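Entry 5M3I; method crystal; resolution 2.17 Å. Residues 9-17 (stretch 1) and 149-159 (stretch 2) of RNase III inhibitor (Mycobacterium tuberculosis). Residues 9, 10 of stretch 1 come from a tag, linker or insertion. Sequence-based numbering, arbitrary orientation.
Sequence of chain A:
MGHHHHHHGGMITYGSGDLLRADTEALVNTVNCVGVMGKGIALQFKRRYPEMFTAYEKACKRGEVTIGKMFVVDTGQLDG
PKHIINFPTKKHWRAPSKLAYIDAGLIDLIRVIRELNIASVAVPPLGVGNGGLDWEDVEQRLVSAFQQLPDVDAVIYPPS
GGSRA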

# COMPACT_ATOMS: atom_id res chain seq x y z
N GLY A 9 -19.92 12.57 1.44
CA GLY A 9 -19.48 11.25 0.88
C GLY A 9 -18.16 10.73 1.46
O GLY A 9 -18.01 10.60 2.67
N GLY A 10 -17.20 10.39 0.60
CA GLY A 10 -15.86 9.96 1.03
C GLY A 10 -14.97 11.12 1.47
O GLY A 10 -14.99 12.18 0.87
N MET A 11 -14.20 10.90 2.53
CA MET A 11 -13.28 11.88 3.09
C MET A 11 -11.83 11.40 2.96
O MET A 11 -11.53 10.22 3.10
CB MET A 11 -13.57 12.07 4.60
CG MET A 11 -14.98 12.52 4.96
SD MET A 11 -15.13 14.33 5.06
CE MET A 11 -15.28 14.80 3.32
N ILE A 12 -10.92 12.34 2.78
CA ILE A 12 -9.49 12.05 2.89
C ILE A 12 -9.03 12.63 4.24
O ILE A 12 -9.04 13.85 4.42
CB ILE A 12 -8.72 12.68 1.71
CG1 ILE A 12 -9.44 12.35 0.41
CG2 ILE A 12 -7.27 12.19 1.69
CD1 ILE A 12 -8.72 12.78 -0.86
N THR A 13 -8.63 11.77 5.15
CA THR A 13 -8.28 12.17 6.49
C THR A 13 -6.81 11.91 6.85
O THR A 13 -6.12 11.11 6.22
CB THR A 13 -9.18 11.48 7.54
OG1 THR A 13 -8.98 10.09 7.51
CG2 THR A 13 -10.61 11.71 7.25
N TYR A 14 -6.33 12.61 7.87
CA TYR A 14 -4.92 12.54 8.32
C TYR A 14 -4.84 11.44 9.35
O TYR A 14 -5.55 11.49 10.36
CB TYR A 14 -4.48 13.85 8.98
CG TYR A 14 -4.23 15.03 8.06
CD1 TYR A 14 -5.24 15.86 7.68
CD2 TYR A 14 -2.96 15.34 7.63
CE1 TYR A 14 -5.05 16.91 6.80
CE2 TYR A 14 -2.72 16.46 6.82
CZ TYR A 14 -3.77 17.22 6.37
OH TYR A 14 -3.60 18.31 5.52
N GLY A 15 -4.09 10.39 9.08
CA GLY A 15 -4.06 9.24 10.01
C GLY A 15 -3.00 9.51 11.09
O GLY A 15 -2.09 10.24 10.86
N SER A 16 -3.15 8.89 12.24
CA SER A 16 -2.05 8.82 13.15
C SER A 16 -2.05 7.55 13.94
O SER A 16 -3.07 6.90 14.10
CB SER A 16 -2.09 10.01 14.10
OG SER A 16 -3.27 9.93 14.86
N GLY A 17 -0.89 7.25 14.49
CA GLY A 17 -0.67 6.01 15.20
C GLY A 17 -0.32 4.94 14.19
O GLY A 17 0.26 5.22 13.15
N LEU A 149 -11.74 9.12 -6.34
CA LEU A 149 -12.61 8.16 -5.68
C LEU A 149 -13.43 8.87 -4.62
O LEU A 149 -13.24 8.64 -3.43
CB LEU A 149 -11.77 7.08 -5.06
CG LEU A 149 -10.89 6.26 -6.02
CD1 LEU A 149 -9.88 5.49 -5.22
CD2 LEU A 149 -11.74 5.34 -6.85
N PRO A 150 -14.36 9.74 -5.06
CA PRO A 150 -15.11 10.59 -4.13
C PRO A 150 -15.99 9.86 -3.11
O PRO A 150 -16.35 10.47 -2.11
CB PRO A 150 -15.98 11.46 -5.04
CG PRO A 150 -16.13 10.66 -6.30
CD PRO A 150 -14.83 9.90 -6.46
N ASP A 151 -16.30 8.58 -3.32
CA ASP A 151 -17.05 7.79 -2.31
C ASP A 151 -16.18 6.86 -1.43
O ASP A 151 -16.72 6.01 -0.70
CB ASP A 151 -18.14 6.97 -3.00
CG ASP A 151 -19.15 7.85 -3.73
OD1 ASP A 151 -19.66 8.86 -3.14
OD2 ASP A 151 -19.44 7.54 -4.91
N VAL A 152 -14.86 7.00 -1.50
CA VAL A 152 -13.97 6.16 -0.71
C VAL A 152 -13.40 7.02 0.44
O VAL A 152 -13.06 8.17 0.24
CB VAL A 152 -12.84 5.60 -1.60
CG1 VAL A 152 -11.85 4.79 -0.80
CG2 VAL A 152 -13.44 4.72 -2.69
N ASP A 153 -13.35 6.47 1.64
CA ASP A 153 -12.63 7.13 2.75
C ASP A 153 -11.21 6.72 2.67
O ASP A 153 -10.90 5.50 2.61
CB ASP A 153 -13.19 6.70 4.12
CG ASP A 153 -14.57 7.26 4.38
OD1 ASP A 153 -14.84 8.45 4.10
OD2 ASP A 153 -15.41 6.50 4.90
N ALA A 154 -10.33 7.69 2.62
CA ALA A 154 -8.91 7.39 2.57
C ALA A 154 -8.30 7.99 3.82
O ALA A 154 -8.45 9.18 4.05
CB ALA A 154 -8.29 7.98 1.31
N VAL A 155 -7.62 7.18 4.60
CA VAL A 155 -6.82 7.66 5.72
C VAL A 155 -5.34 7.60 5.30
O VAL A 155 -4.80 6.50 5.07
CB VAL A 155 -7.05 6.84 7.01
CG1 VAL A 155 -6.42 7.56 8.21
CG2 VAL A 155 -8.54 6.66 7.28
N ILE A 156 -4.71 8.77 5.23
CA ILE A 156 -3.32 8.89 4.86
C ILE A 156 -2.45 9.18 6.09
O ILE A 156 -2.68 10.16 6.80
CB ILE A 156 -3.19 10.00 3.84
CG1 ILE A 156 -4.02 9.63 2.60
CG2 ILE A 156 -1.73 10.16 3.46
CD1 ILE A 156 -3.92 10.62 1.50
N TYR A 157 -1.49 8.30 6.32
CA TYR A 157 -0.57 8.32 7.48
C TYR A 157 0.74 9.04 7.11
O TYR A 157 1.42 8.61 6.20
CB TYR A 157 -0.24 6.92 7.96
CG TYR A 157 -1.42 6.33 8.71
CD1 TYR A 157 -2.58 5.88 8.01
CD2 TYR A 157 -1.40 6.20 10.10
CE1 TYR A 157 -3.65 5.36 8.67
CE2 TYR A 157 -2.46 5.63 10.76
CZ TYR A 157 -3.59 5.22 10.05
OH TYR A 157 -4.69 4.69 10.72
N PRO A 158 1.02 10.18 7.76
CA PRO A 158 2.28 10.87 7.41
C PRO A 158 3.50 10.15 8.00
O PRO A 158 3.31 9.21 8.75
CB PRO A 158 2.11 12.26 8.02
CG PRO A 158 0.93 12.18 8.91
CD PRO A 158 0.04 11.12 8.33
N PRO A 159 4.73 10.59 7.65
CA PRO A 159 5.94 9.95 8.20
C PRO A 159 5.98 10.07 9.70
O PRO A 159 5.54 11.11 10.23
CB PRO A 159 7.06 10.75 7.60
CG PRO A 159 6.51 11.22 6.31
CD PRO A 159 5.07 11.57 6.61
O HOH W 1 -4.21 3.86 13.29

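The two stretches lie side by side as parallel strands of one sheet. Residues 12-14 pair with residues 153-156, and the strand directions differ by 25°. The register sets I12 beside A154, T13 beside V155 and Y14 beside I156. CA atoms of T13 and V155 are 4.8 Å apart. The chain reaches this pairing across at least 140 residues of sequence, and the contact buries 636 Å² in total.

Backbone hydrogen bonds hold the pair together. A154 N donates to M11 O at 2.8 Å, and T13 N donates to A154 O at 2.8 Å. I156 N then donates to T13 O at 2.9 Å, and G15 N to I156 O at 2.7 Å. This is the staggered ladder of a parallel sheet. T13 uses both its N and its O, bonding to the residues before and after its partner V155. Across these four bonds, the N-H...O angles run from 161° for A154 N to M11 O up to 174° for G15 N to I156 O, so the bonds are nearly straight.

CA-H...O contacts fill in between these bonds. I12 CA lies 3.3 Å from A154 O, and D153 CA lies 3.3 Å from M11 O. Each of these carbonyls therefore faces a CA hydrogen as well as an amide. Such contacts are weaker than amide bonds but favour the same close spacing.

The ladder is extended at its start by different acceptors. M11 N donates to the carboxylate of D153, with M11 N to D153 OD1 at 3.0 Å. The CB of D153 points sideways, but the end of its side chain comes nearer and meets the amide. G10, a tag residue, donates from its N to P150 O at 2.8 Å, with a more bent angle of 137°. P150 sits in a type I turn from L149 to V152, closed by V152 N to L149 O at 3.0 Å.

Side chains meet on both faces of the sheet. I12, A154, Y14 and I156 share one face. There I12 CG2 packs on I156 CD1 at 3.7 Å and, more loosely, on A154 CB at 4.3 Å. These are apolar contacts between methyl groups. T13 and V155 point to the other face, where T13 OG1 lies 3.5 Å from V155 CG2. That is a van der Waals contact, since a methyl group offers the hydroxyl no polar partner.

Beyond the strands, G15 packs against the ring of Y157. G15 CA sits 3.9 Å from the centroid of the Y157 ring, almost on the ring normal, and forms a CH-pi contact. The fit depends on glycine: a CB here would clash with Y157 CE1 and V155 CG1. G17 O approaches the ring edge, 3.6 Å from Y157 CD2. G15 O also touches P158 CD at 3.4 Å.

At this same end, one water bridges S16 and Y157. The water O is hydrogen-bonded to Y157 OH at 2.7 Å, and the water donates a weak hydrogen bond to S16 O, with water O to S16 O at 3.3 Å.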